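Local coordinates for protein HI_1472 (Haemophilus influenzae, PDB 3PSH), which binds molybdate and tungstate in the periplasm and serves a low-affinity ABC transporter that imports molybdate, at residues Glu78-Leu83 with Val105-Val110; Val88-Tyr93 with Lys100-Val105. All coordinates share one frame; numbering follows the deposited sequence.

Contact 1: residues Glu78-Leu83 with Val105-Val110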
loop_
_atom_site.group_PDB
_atom_site.type_symbol
_atom_site.label_atom_id
_atom_site.label_comp_id
_atom_site.label_asym_id
_atom_site.label_seq_id
_atom_site.Cartn_x
_atom_site.Cartn_y
_atom_site.Cartn_z
ATOM N N GLU A 78 -24.154 10.882 10.469
ATOM C CA GLU A 78 -24.337 11.651 11.748
ATOM C C GLU A 78 -23.084 11.782 12.596
ATOM O O GLU A 78 -22.922 12.843 13.207
ATOM C CB GLU A 78 -25.479 11.141 12.652
ATOM C CG GLU A 78 -26.810 10.952 11.921
ATOM C CD GLU A 78 -27.633 12.199 11.941
ATOM O OE1 GLU A 78 -27.147 13.225 12.453
ATOM O OE2 GLU A 78 -28.747 12.236 11.317
ATOM N N SER A 79 -22.187 10.777 12.679
ATOM C CA SER A 79 -20.961 10.929 13.376
ATOM C C SER A 79 -20.037 11.883 12.585
ATOM O O SER A 79 -19.308 12.680 13.214
ATOM C CB SER A 79 -20.205 9.575 13.531
ATOM O OG SER A 79 -20.847 8.832 14.584
ATOM N N LEU A 80 -20.064 11.764 11.265
ATOM C CA LEU A 80 -19.131 12.536 10.414
ATOM C C LEU A 80 -19.443 14.061 10.544
ATOM O O LEU A 80 -18.524 14.890 10.797
ATOM C CB LEU A 80 -19.320 12.092 8.975
ATOM C CG LEU A 80 -18.481 12.825 7.930
ATOM C CD1 LEU A 80 -16.951 12.606 8.190
ATOM C CD2 LEU A 80 -18.810 12.414 6.522
ATOM N N LEU A 81 -20.732 14.426 10.436
ATOM C CA LEU A 81 -21.076 15.849 10.618
ATOM C C LEU A 81 -20.653 16.484 11.958
ATOM O O LEU A 81 -20.356 17.683 11.975
ATOM C CB LEU A 81 -22.573 16.152 10.360
ATOM C CG LEU A 81 -22.975 15.925 8.915
ATOM C CD1 LEU A 81 -24.493 15.976 8.779
ATOM C CD2 LEU A 81 -22.349 17.038 7.982
ATOM N N ALA A 82 -20.632 15.750 13.051
ATOM C CA ALA A 82 -20.262 16.352 14.318
ATOM C C ALA A 82 -18.756 16.811 14.277
ATOM O O ALA A 82 -18.323 17.673 15.079
ATOM C CB ALA A 82 -20.503 15.367 15.451
ATOM N N LEU A 83 -17.935 16.127 13.445
ATOM C CA LEU A 83 -16.521 16.482 13.295
ATOM C C LEU A 83 -16.312 17.786 12.516
ATOM O O LEU A 83 -15.150 18.304 12.420
ATOM C CB LEU A 83 -15.673 15.388 12.612
ATOM C CG LEU A 83 -15.824 14.092 13.356
ATOM C CD1 LEU A 83 -15.051 13.064 12.386
ATOM C CD2 LEU A 83 -15.146 14.251 14.711
ATOM N N VAL A 105 -24.563 15.852 1.982
ATOM C CA VAL A 105 -24.471 16.751 3.140
ATOM C C VAL A 105 -23.381 17.803 2.830
ATOM O O VAL A 105 -22.945 18.480 3.758
ATOM C CB VAL A 105 -24.382 16.054 4.539
ATOM C CG1 VAL A 105 -25.690 15.278 4.755
ATOM C CG2 VAL A 105 -23.157 15.124 4.577
ATOM N N ASN A 106 -23.003 17.927 1.554
ATOM C CA ASN A 106 -22.228 19.068 1.023
ATOM C C ASN A 106 -20.756 19.049 1.578
ATOM O O ASN A 106 -20.068 20.082 1.874
ATOM C CB ASN A 106 -22.847 20.440 1.456
ATOM C CG ASN A 106 -24.342 20.457 1.265
ATOM O OD1 ASN A 106 -24.851 19.908 0.265
ATOM N ND2 ASN A 106 -25.040 21.147 2.165
ATOM N N ILE A 107 -20.209 17.844 1.755
ATOM C CA ILE A 107 -18.842 17.799 2.181
ATOM C C ILE A 107 -18.058 17.292 0.932
ATOM O O ILE A 107 -18.463 16.274 0.337
ATOM C CB ILE A 107 -18.616 16.795 3.288
ATOM C CG1 ILE A 107 -19.315 17.210 4.590
ATOM C CG2 ILE A 107 -17.177 16.703 3.620
ATOM C CD1 ILE A 107 -19.510 15.942 5.498
ATOM N N PRO A 108 -16.983 17.990 0.542
ATOM C CA PRO A 108 -16.200 17.582 -0.672
ATOM C C PRO A 108 -15.583 16.175 -0.388
ATOM O O PRO A 108 -15.154 15.873 0.723
ATOM C CB PRO A 108 -15.065 18.666 -0.771
ATOM C CG PRO A 108 -15.576 19.769 0.140
ATOM C CD PRO A 108 -16.405 19.175 1.193
ATOM N N VAL A 109 -15.508 15.379 -1.450
ATOM C CA VAL A 109 -14.935 14.039 -1.379
ATOM C C VAL A 109 -13.792 13.918 -2.421
ATOM O O VAL A 109 -13.963 14.335 -3.577
ATOM C CB VAL A 109 -16.028 13.024 -1.856
ATOM C CG1 VAL A 109 -15.385 11.547 -2.121
ATOM C CG2 VAL A 109 -17.121 12.875 -0.819
ATOM N N VAL A 110 -12.674 13.334 -1.992
ATOM C CA VAL A 110 -11.537 13.196 -2.871
ATOM C C VAL A 110 -11.152 11.712 -2.830
ATOM O O VAL A 110 -10.829 11.177 -1.758
ATOM C CB VAL A 110 -10.323 13.962 -2.353
ATOM C CG1 VAL A 110 -9.022 13.729 -3.266
ATOM C CG2 VAL A 110 -10.639 15.442 -2.369
#

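Contact 2: residues Val88-Tyr93 with Lys100-Val105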
loop_
_atom_site.group_PDB
_atom_site.type_symbol
_atom_site.label_atom_id
_atom_site.label_comp_id
_atom_site.label_asym_id
_atom_site.label_seq_id
_atom_site.Cartn_x
_atom_site.Cartn_y
_atom_site.Cartn_z
ATOM N N VAL A 88 -13.345 14.803 2.878
ATOM C CA VAL A 88 -13.247 13.339 3.162
ATOM C C VAL A 88 -12.488 12.764 1.993
ATOM O O VAL A 88 -12.912 12.945 0.816
ATOM C CB VAL A 88 -14.624 12.685 3.240
ATOM C CG1 VAL A 88 -14.574 11.177 3.571
ATOM C CG2 VAL A 88 -15.426 13.397 4.444
ATOM N N PHE A 89 -11.424 12.049 2.331
ATOM C CA PHE A 89 -10.739 11.204 1.346
ATOM C C PHE A 89 -11.352 9.843 1.436
ATOM O O PHE A 89 -11.533 9.354 2.514
ATOM C CB PHE A 89 -9.256 11.031 1.697
ATOM C CG PHE A 89 -8.444 12.282 1.469
ATOM C CD1 PHE A 89 -7.728 12.468 0.238
ATOM C CD2 PHE A 89 -8.361 13.236 2.477
ATOM C CE1 PHE A 89 -6.954 13.692 0.050
ATOM C CE2 PHE A 89 -7.570 14.410 2.290
ATOM C CZ PHE A 89 -6.847 14.567 1.086
ATOM N N VAL A 90 -11.700 9.307 0.266
ATOM C CA VAL A 90 -12.239 7.930 0.221
ATOM C C VAL A 90 -11.345 7.105 -0.700
ATOM O O VAL A 90 -10.671 7.670 -1.590
ATOM C CB VAL A 90 -13.740 7.889 -0.260
ATOM C CG1 VAL A 90 -14.580 8.738 0.766
ATOM C CG2 VAL A 90 -13.951 8.321 -1.751
ATOM N N THR A 91 -11.441 5.766 -0.599
ATOM C CA THR A 91 -10.762 4.875 -1.585
ATOM C C THR A 91 -11.533 4.904 -2.931
ATOM O O THR A 91 -12.762 5.063 -2.999
ATOM C CB THR A 91 -10.657 3.486 -0.980
ATOM O OG1 THR A 91 -9.665 2.702 -1.682
ATOM C CG2 THR A 91 -11.995 2.785 -0.861
ATOM N N ASN A 92 -10.787 4.588 -4.007
ATOM C CA ASN A 92 -11.331 4.644 -5.314
ATOM C C ASN A 92 -12.524 3.740 -5.549
ATOM O O ASN A 92 -13.369 4.063 -6.327
ATOM C CB ASN A 92 -10.258 4.380 -6.368
ATOM C CG ASN A 92 -9.590 3.031 -6.152
ATOM O OD1 ASN A 92 -8.952 2.780 -5.082
ATOM N ND2 ASN A 92 -9.856 2.131 -7.058
ATOM N N TYR A 93 -12.611 2.597 -4.867
ATOM C CA TYR A 93 -13.726 1.709 -5.098
ATOM C C TYR A 93 -14.851 1.951 -4.088
ATOM O O TYR A 93 -15.789 1.107 -3.957
ATOM C CB TYR A 93 -13.182 0.243 -5.049
ATOM C CG TYR A 93 -12.621 -0.203 -3.702
ATOM C CD1 TYR A 93 -13.491 -0.663 -2.679
ATOM C CD2 TYR A 93 -11.255 -0.243 -3.469
ATOM C CE1 TYR A 93 -12.988 -1.055 -1.411
ATOM C CE2 TYR A 93 -10.754 -0.627 -2.197
ATOM C CZ TYR A 93 -11.612 -1.069 -1.200
ATOM O OH TYR A 93 -11.143 -1.505 -0.002
ATOM N N LYS A 100 -22.230 9.378 -2.416
ATOM C CA LYS A 100 -23.484 10.156 -2.492
ATOM C C LYS A 100 -23.931 10.577 -1.086
ATOM O O LYS A 100 -24.338 11.722 -0.945
ATOM C CB LYS A 100 -24.607 9.396 -3.217
ATOM C CG LYS A 100 -25.920 10.249 -3.403
ATOM C CD LYS A 100 -26.851 9.469 -4.319
ATOM C CE LYS A 100 -28.248 10.123 -4.511
ATOM N NZ LYS A 100 -28.946 10.373 -3.192
ATOM N N GLN A 101 -23.887 9.672 -0.089
ATOM C CA GLN A 101 -24.188 10.092 1.356
ATOM C C GLN A 101 -23.391 11.358 1.741
ATOM O O GLN A 101 -23.926 12.272 2.306
ATOM C CB GLN A 101 -24.003 8.987 2.382
ATOM C CG GLN A 101 -25.046 7.916 2.252
ATOM C CD GLN A 101 -25.070 7.085 3.474
ATOM O OE1 GLN A 101 -25.477 7.593 4.517
ATOM N NE2 GLN A 101 -24.573 5.800 3.395
ATOM N N ILE A 102 -22.107 11.364 1.451
ATOM C CA ILE A 102 -21.243 12.480 1.861
ATOM C C ILE A 102 -21.498 13.742 0.981
ATOM O O ILE A 102 -21.677 14.805 1.553
ATOM C CB ILE A 102 -19.748 12.019 1.784
ATOM C CG1 ILE A 102 -19.489 10.773 2.720
ATOM C CG2 ILE A 102 -18.889 13.175 2.086
ATOM C CD1 ILE A 102 -18.140 10.155 2.389
ATOM N N SER A 103 -21.690 13.572 -0.343
ATOM C CA SER A 103 -21.971 14.704 -1.225
ATOM C C SER A 103 -23.342 15.329 -0.880
ATOM O O SER A 103 -23.507 16.503 -1.054
ATOM C CB SER A 103 -22.028 14.209 -2.624
ATOM O OG SER A 103 -20.721 13.727 -2.927
ATOM N N ASP A 104 -24.278 14.515 -0.456
ATOM C CA ASP A 104 -25.630 14.994 -0.090
ATOM C C ASP A 104 -25.595 15.894 1.158
ATOM O O ASP A 104 -26.552 16.644 1.373
ATOM C CB ASP A 104 -26.652 13.859 0.137
ATOM C CG ASP A 104 -27.161 13.261 -1.133
ATOM O OD1 ASP A 104 -26.939 13.757 -2.246
ATOM O OD2 ASP A 104 -27.739 12.144 -1.046
ATOM N N VAL A 105 -24.563 15.852 1.982
ATOM C CA VAL A 105 -24.471 16.751 3.140
ATOM C C VAL A 105 -23.381 17.803 2.830
ATOM O O VAL A 105 -22.945 18.480 3.758
ATOM C CB VAL A 105 -24.382 16.054 4.539
ATOM C CG1 VAL A 105 -25.690 15.278 4.755
ATOM C CG2 VAL A 105 -23.157 15.124 4.577
#

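Contact 1: residues Glu78-Leu83 with Val105-Val110
Leu80 and Leu81 of helix 77-82 meet Val105 and Ile107 through apolar side chains, chiefly by their methyl groups. Leu80 and Ile107 reach for each other tip to tip. CD2 of Leu80 stands 3.7 Å from CD1 of Ile107. CG of Leu80 lies a little farther from CD1 of Ile107, at 4.1 Å. The leucine carries its CG anti to the backbone N (chi1 177°), and this sends the branched end out from the helix toward the isoleucine. Both residues are buried.

Leu81 makes the outer part of the contact. Its CB leaves the helix at a slant to the other segment, but its end swings in. There CD2 of Leu81 lies 3.9 Å from CD1 of Ile107 and 4.0 Å from CG2 of Val105. Leu81 lies across both side chains at an angle. CD1 of Ile107 is thus shared by the two leucines. The Ile107 chain is extended (chi2 159°), which carries this terminal methyl out to them. Leu81 is exposed and Val105 partly so, so the packing runs from a buried pair out to the surface.

Leu83 N donates to Leu80 O at 3.0 Å. Leu83 O accepts a bond from Arg20. Leu80 also rests on Val22 of strand 21-24 and on Pro69 and Pro85, while Ile107 reaches Val88 and Ile102. Asn106 has positive phi (69°), and the chain turns here between helix 96-103 and strand 109-112. The contact joins helix 77-82 to the loop that enters the edge strand of a four-stranded parallel sheet. Such alpha/beta layering belongs to the periplasmic binding protein fold of the Fe/B12 type, and this corner lies away from the molybdate site.

Contact 2: residues Val88-Tyr93 with Lys100-Val105
Val88 meets Ile102 tip to tip. CG1 of Val88 comes to 3.9 Å from CD1 of Ile102, and CG2 of Val88 to 4.2 Å from CG2 of Ile102. Both branches of the valine therefore take part. CG1 is anti to the backbone N (chi1 -178°), and from there it faces the end of the longer isoleucine branch. Val88 also rests on Val22 and Leu24 of strand 21-24, and its backbone pairs with Pro108 and Val110.

Phe89 points to the other side of the sheet, where its ring meets that of Phe151. The segments belong to a beta-alpha-beta unit: strand 87-91, helix 96-103 and strand 109-112. Within 100-105, Ile102 is the residue that packs on strand 87-91; it also touches Val109 of the second strand. All three touching residues are buried.

Val90 takes up the contact again on the helix side. Val90 and Ile102 run alongside each other, pointing opposite ways, and CG1 of Val90 lies 4.2 Å from CD1 of Ile102. CD1 of Ile102 thus touches two alternate residues of the strand.

Thr91 and Asn92 carry the chain toward the molybdate site. Thr91 OG1 is bonded to Gln25, and Asn92 OD1 to the hydroxyl of Tyr280, a molybdate-binding residue. The CG2 methyl of Thr91 sits over the centre of one face of the Tyr93 ring, 3.7 Å above its plane.

Both contacts are apolar and lie on one side of the same parallel sheet, with centres about 8 Å apart. Contact 2 is core: every touching side chain is buried. Contact 1 begins in the core and ends at the surface. Contact 2 ties a helix to a central strand. Contact 1 ties the preceding helix to the loop before the edge strand. Val105 belongs to both ranges but touches across only in contact 1. The two are joined by strand pairing, with Val110 N probably bonded to Val88 O at 2.8 Å. Charge appears on exposed residues beside contact 2, where Lys100 and Asp104 form a salt bridge within 100-105.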